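Local atomic coordinates of uridine phosphorylase (Phytophthora capsici LT1534, PDB entry 6KD3), a protein that catalyses, as a uridine phosphorylase, the reversible phosphate-dependent cleavage of uridine to uracil and ribose 1-phosphate. Residues G52-F57 and K125-A130; Q71-E76 and H301-K306. All blocks are in the same frame, centred on the assembly; numbering follows the deposited sequence.

Contact 1 (G52-F57 and K125-A130)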
loop_
_atom_site.group_PDB
_atom_site.type_symbol
_atom_site.label_atom_id
_atom_site.label_comp_id
_atom_site.label_asym_id
_atom_site.label_seq_id
_atom_site.Cartn_x
_atom_site.Cartn_y
_atom_site.Cartn_z
ATOM N N GLY A 52 -25.430 8.400 4.069
ATOM C CA GLY A 52 -25.706 8.786 5.439
ATOM C C GLY A 52 -26.223 7.670 6.328
ATOM O O GLY A 52 -26.285 7.849 7.551
ATOM N N ASP A 53 -26.595 6.521 5.759
ATOM C CA ASP A 53 -27.203 5.479 6.566
ATOM C C ASP A 53 -26.214 4.426 7.018
ATOM O O ASP A 53 -26.590 3.558 7.817
ATOM C CB ASP A 53 -28.367 4.819 5.809
ATOM C CG ASP A 53 -27.925 3.752 4.822
ATOM O OD1 ASP A 53 -26.820 3.852 4.254
ATOM O OD2 ASP A 53 -28.732 2.830 4.560
ATOM N N VAL A 54 -24.956 4.503 6.586
ATOM C CA VAL A 54 -24.038 3.386 6.777
ATOM C C VAL A 54 -23.415 3.411 8.179
ATOM O O VAL A 54 -22.611 4.285 8.518
ATOM C CB VAL A 54 -22.974 3.334 5.673
ATOM C CG1 VAL A 54 -23.647 3.110 4.326
ATOM C CG2 VAL A 54 -22.105 4.565 5.639
ATOM N N LYS A 55 -23.766 2.413 8.994
ATOM C CA LYS A 55 -23.303 2.351 10.377
ATOM C C LYS A 55 -22.038 1.519 10.581
ATOM O O LYS A 55 -21.486 1.544 11.691
ATOM C CB LYS A 55 -24.393 1.790 11.298
ATOM C CG LYS A 55 -25.649 2.634 11.393
ATOM C CD LYS A 55 -25.483 3.764 12.402
ATOM C CE LYS A 55 -26.841 4.303 12.853
ATOM N NZ LYS A 55 -26.705 5.594 13.575
ATOM N N PHE A 56 -21.563 0.775 9.578
ATOM C CA PHE A 56 -20.301 0.044 9.700
ATOM C C PHE A 56 -19.433 0.283 8.477
ATOM O O PHE A 56 -19.819 -0.087 7.356
ATOM C CB PHE A 56 -20.504 -1.459 9.847
ATOM C CG PHE A 56 -21.622 -1.847 10.737
ATOM C CD1 PHE A 56 -21.592 -1.543 12.071
ATOM C CD2 PHE A 56 -22.690 -2.562 10.230
ATOM C CE1 PHE A 56 -22.613 -1.924 12.886
ATOM C CE2 PHE A 56 -23.711 -2.943 11.027
ATOM C CZ PHE A 56 -23.677 -2.623 12.360
ATOM N N PHE A 57 -18.260 0.868 8.688
ATOM C CA PHE A 57 -17.196 0.694 7.718
ATOM C C PHE A 57 -16.473 -0.592 8.030
ATOM O O PHE A 57 -16.456 -1.047 9.172
ATOM C CB PHE A 57 -16.192 1.841 7.742
ATOM C CG PHE A 57 -15.008 1.622 6.830
ATOM N N LYS A 125 -13.954 12.085 5.564
ATOM C CA LYS A 125 -14.737 13.138 4.926
ATOM C C LYS A 125 -15.870 12.581 4.084
ATOM O O LYS A 125 -16.919 13.222 3.971
ATOM C CB LYS A 125 -13.852 13.993 4.033
ATOM C CG LYS A 125 -12.756 14.703 4.762
ATOM C CD LYS A 125 -11.583 15.021 3.880
ATOM C CE LYS A 125 -11.887 14.863 2.412
ATOM N NZ LYS A 125 -10.710 15.298 1.600
ATOM N N LEU A 126 -15.666 11.438 3.431
ATOM C CA LEU A 126 -16.748 10.754 2.719
ATOM C C LEU A 126 -17.949 10.521 3.628
ATOM O O LEU A 126 -19.096 10.503 3.155
ATOM C CB LEU A 126 -16.288 9.396 2.194
ATOM C CG LEU A 126 -16.983 8.824 0.971
ATOM C CD1 LEU A 126 -16.785 9.797 -0.232
ATOM C CD2 LEU A 126 -16.525 7.365 0.686
ATOM N N LEU A 127 -17.691 10.281 4.928
ATOM C CA LEU A 127 -18.768 10.191 5.903
ATOM C C LEU A 127 -19.204 11.575 6.377
ATOM O O LEU A 127 -20.401 11.871 6.398
ATOM C CB LEU A 127 -18.338 9.334 7.090
ATOM C CG LEU A 127 -18.199 7.834 6.803
ATOM C CD1 LEU A 127 -17.578 7.133 7.998
ATOM C CD2 LEU A 127 -19.524 7.162 6.377
ATOM N N GLU A 128 -18.245 12.438 6.762
ATOM C CA GLU A 128 -18.596 13.745 7.329
ATOM C C GLU A 128 -19.609 14.449 6.471
ATOM O O GLU A 128 -20.595 14.984 6.979
ATOM C CB GLU A 128 -17.378 14.657 7.483
ATOM C CG GLU A 128 -17.778 16.099 7.817
ATOM N N TYR A 129 -19.392 14.440 5.162
ATOM C CA TYR A 129 -20.385 14.985 4.245
ATOM C C TYR A 129 -21.693 14.219 4.347
ATOM O O TYR A 129 -22.766 14.824 4.441
ATOM C CB TYR A 129 -19.853 14.968 2.814
ATOM C CG TYR A 129 -18.542 15.695 2.671
ATOM C CD1 TYR A 129 -18.232 16.772 3.492
ATOM C CD2 TYR A 129 -17.604 15.302 1.726
ATOM C CE1 TYR A 129 -17.037 17.444 3.373
ATOM C CE2 TYR A 129 -16.404 15.965 1.606
ATOM C CZ TYR A 129 -16.136 17.043 2.423
ATOM O OH TYR A 129 -14.955 17.717 2.304
ATOM N N ALA A 130 -21.618 12.882 4.364
ATOM C CA ALA A 130 -22.803 12.070 4.616
ATOM C C ALA A 130 -23.429 12.381 5.983
ATOM O O ALA A 130 -24.644 12.247 6.158
ATOM C CB ALA A 130 -22.434 10.586 4.527
#
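In the alpha/beta fold of the phosphorylase superfamily, Gly52 and Val54, on the loop entering strand 56-60, meet Ala130 and Leu127 of helix 112-130. That helix joins strands 104-108 and 136-141, and strand 56-60 lies between these two in the parallel sheet, so the contact packs the loop under a beta-alpha-beta crossover. Strand 56-60 is joined to its neighbours by backbone hydrogen bonds, among them Phe56 with Leu105 and Phe57 with Ile138. Across the contact no hydrogen bond forms; it buries 153 Å² by van der Waals packing alone. Gly52 and Ala130 bring their CA atoms to 4.5 Å, consistent with the absence of a side chain on Gly52 and the small one on Ala130. Ala130 CB rests 3.7 Å from Gly52 N and 3.8 Å from Gly52 CA. On the backbone side, Ala130 O lies 3.7 Å from Gly52 CA. Within the helix, Tyr129 N bonds to Lys125 O at 3.0 Å, and Tyr129 OH is hydrogen-bonded to Asp30, while Lys125 NZ is hydrogen-bonded to Asp221 O of the second subunit. The second touch is methyl to methyl, between obliquely crossing side chains: with Leu127 CG turned anti to its carbonyl carbon (chi1 -71°), the CD2 branch extends to Val54 CG2 at 3.7 Å.

Contact 2 (Q71-E76 and H301-K306); sequences QSVAKE and HYIKSK
Lys304 lies across Glu76 at about a right angle, and this pair makes the larger part of the contact between helices 66-77 and 294-308. Its CB packs on Glu76 CB at 3.9 Å. An extended first torsion (chi1 150°) then carries the chain toward the carbonyl oxygen of Glu76, where Lys304 CD lies 3.4 Å from Glu76 O and 3.7 Å from Glu76 OE1. After a bend at chi3 (-146°), CE also lies against Glu76 O. The tip, Lys304 NZ, is 3.4 Å from Glu76 O, but the angle is too poor for a hydrogen bond. It stays 4.4 Å from Glu76 OE1, beyond a salt bridge, so any charge attraction is probably modest and this pair rests chiefly on the lysine methylenes. One turn back on the first helix, the buried Val73 meets the buried Ile303, CG2 to CG2 at 3.6 Å, again crossing at about a right angle. Through these two pairs the helices pack together on one side of the parallel sheet of the phosphorylase-superfamily alpha/beta fold. Val73 also touches Val101 of a neighbouring loop, a Lys306-Glu189 salt bridge links helix 294-308 to helix 184-194, and strand 56-60 lies against helix 294-308 through Phe56.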
loop_
_atom_site.group_PDB
_atom_site.type_symbol
_atom_site.label_atom_id
_atom_site.label_comp_id
_atom_site.label_asym_id
_atom_site.label_seq_id
_atom_site.Cartn_x
_atom_site.Cartn_y
_atom_site.Cartn_z
ATOM N N GLN A 71 -20.591 -9.636 -0.377
ATOM C CA GLN A 71 -21.670 -10.542 -0.736
ATOM C C GLN A 71 -22.176 -11.305 0.480
ATOM O O GLN A 71 -23.379 -11.577 0.584
ATOM C CB GLN A 71 -21.215 -11.515 -1.829
ATOM C CG GLN A 71 -21.243 -10.920 -3.252
ATOM N N SER A 72 -21.280 -11.627 1.420
ATOM C CA SER A 72 -21.675 -12.393 2.601
ATOM C C SER A 72 -22.485 -11.540 3.569
ATOM O O SER A 72 -23.554 -11.950 4.034
ATOM C CB SER A 72 -20.440 -12.955 3.295
ATOM O OG SER A 72 -20.774 -14.158 3.950
ATOM N N VAL A 73 -21.990 -10.342 3.888
ATOM C CA VAL A 73 -22.739 -9.424 4.737
ATOM C C VAL A 73 -23.979 -8.874 4.050
ATOM O O VAL A 73 -24.789 -8.204 4.699
ATOM C CB VAL A 73 -21.827 -8.275 5.201
ATOM C CG1 VAL A 73 -21.783 -7.218 4.155
ATOM C CG2 VAL A 73 -22.301 -7.728 6.543
ATOM N N ALA A 74 -24.146 -9.127 2.752
ATOM C CA ALA A 74 -25.446 -8.949 2.124
ATOM C C ALA A 74 -26.323 -10.159 2.361
ATOM O O ALA A 74 -27.548 -10.037 2.432
ATOM C CB ALA A 74 -25.289 -8.714 0.620
ATOM N N LYS A 75 -25.704 -11.329 2.487
ATOM C CA LYS A 75 -26.459 -12.539 2.753
ATOM C C LYS A 75 -27.024 -12.564 4.167
ATOM O O LYS A 75 -28.088 -13.153 4.394
ATOM C CB LYS A 75 -25.576 -13.759 2.505
ATOM N N GLU A 76 -26.350 -11.927 5.127
ATOM C CA GLU A 76 -26.747 -12.145 6.514
ATOM C C GLU A 76 -27.988 -11.339 6.885
ATOM O O GLU A 76 -28.916 -11.888 7.500
ATOM C CB GLU A 76 -25.587 -11.841 7.474
ATOM C CG GLU A 76 -24.399 -12.836 7.373
ATOM C CD GLU A 76 -24.669 -14.248 7.943
ATOM O OE1 GLU A 76 -25.432 -14.407 8.938
ATOM O OE2 GLU A 76 -24.097 -15.207 7.368
ATOM N N HIS A 301 -21.378 -11.716 11.227
ATOM C CA HIS A 301 -22.430 -12.009 12.201
ATOM C C HIS A 301 -22.440 -10.980 13.322
ATOM O O HIS A 301 -23.514 -10.503 13.701
ATOM C CB HIS A 301 -22.266 -13.418 12.771
ATOM C CG HIS A 301 -23.287 -13.775 13.809
ATOM N N TYR A 302 -21.259 -10.625 13.857
ATOM C CA TYR A 302 -21.126 -9.426 14.683
ATOM C C TYR A 302 -21.945 -8.295 14.081
ATOM O O TYR A 302 -22.629 -7.542 14.789
ATOM C CB TYR A 302 -19.659 -8.980 14.805
ATOM C CG TYR A 302 -19.464 -7.473 14.947
ATOM N N ILE A 303 -21.895 -8.173 12.762
ATOM C CA ILE A 303 -22.590 -7.066 12.126
ATOM C C ILE A 303 -24.091 -7.322 12.095
ATOM O O ILE A 303 -24.867 -6.506 12.605
ATOM C CB ILE A 303 -22.000 -6.810 10.731
ATOM C CG1 ILE A 303 -20.805 -5.850 10.857
ATOM C CG2 ILE A 303 -23.078 -6.320 9.771
ATOM C CD1 ILE A 303 -20.064 -5.623 9.559
ATOM N N LYS A 304 -24.516 -8.465 11.531
ATOM C CA LYS A 304 -25.936 -8.793 11.474
ATOM C C LYS A 304 -26.591 -8.589 12.825
ATOM O O LYS A 304 -27.745 -8.140 12.908
ATOM C CB LYS A 304 -26.127 -10.235 11.008
ATOM C CG LYS A 304 -27.372 -10.931 11.552
ATOM C CD LYS A 304 -27.748 -12.107 10.666
ATOM C CE LYS A 304 -29.255 -12.302 10.594
ATOM N NZ LYS A 304 -29.614 -13.709 10.287
ATOM N N SER A 305 -25.834 -8.861 13.899
ATOM C CA SER A 305 -26.315 -8.763 15.271
ATOM C C SER A 305 -26.382 -7.327 15.779
ATOM O O SER A 305 -27.061 -7.075 16.782
ATOM C CB SER A 305 -25.430 -9.608 16.185
ATOM O OG SER A 305 -26.223 -10.548 16.871
ATOM N N LYS A 306 -25.696 -6.391 15.124
ATOM C CA LYS A 306 -25.938 -4.967 15.329
ATOM C C LYS A 306 -27.012 -4.411 14.401
ATOM O O LYS A 306 -27.539 -3.316 14.651
ATOM C CB LYS A 306 -24.660 -4.182 15.076
ATOM C CG LYS A 306 -23.484 -4.539 15.922
ATOM C CD LYS A 306 -22.560 -3.338 15.941
ATOM C CE LYS A 306 -23.243 -2.109 16.506
ATOM N NZ LYS A 306 -23.125 -2.081 17.974
#

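The two contacts, their centres 18 Å apart, meet through Phe56. Its ring leaves strand 56-60 on the face away from helix 112-130 and packs on helix 294-308: Phe56 CE2 is 3.7 Å from Ile303 CG2, and Phe56 CZ also packs on Lys306 CB. Ile303 CG2 therefore touches both Phe56 and Val73. Contact 1 belongs to one side of the parallel sheet and contact 2 to the other, consistent with an alpha/beta/alpha layering; strand 56-60 leads directly along the chain to helix 66-77, and the segments of the two contacts alternate in sequence.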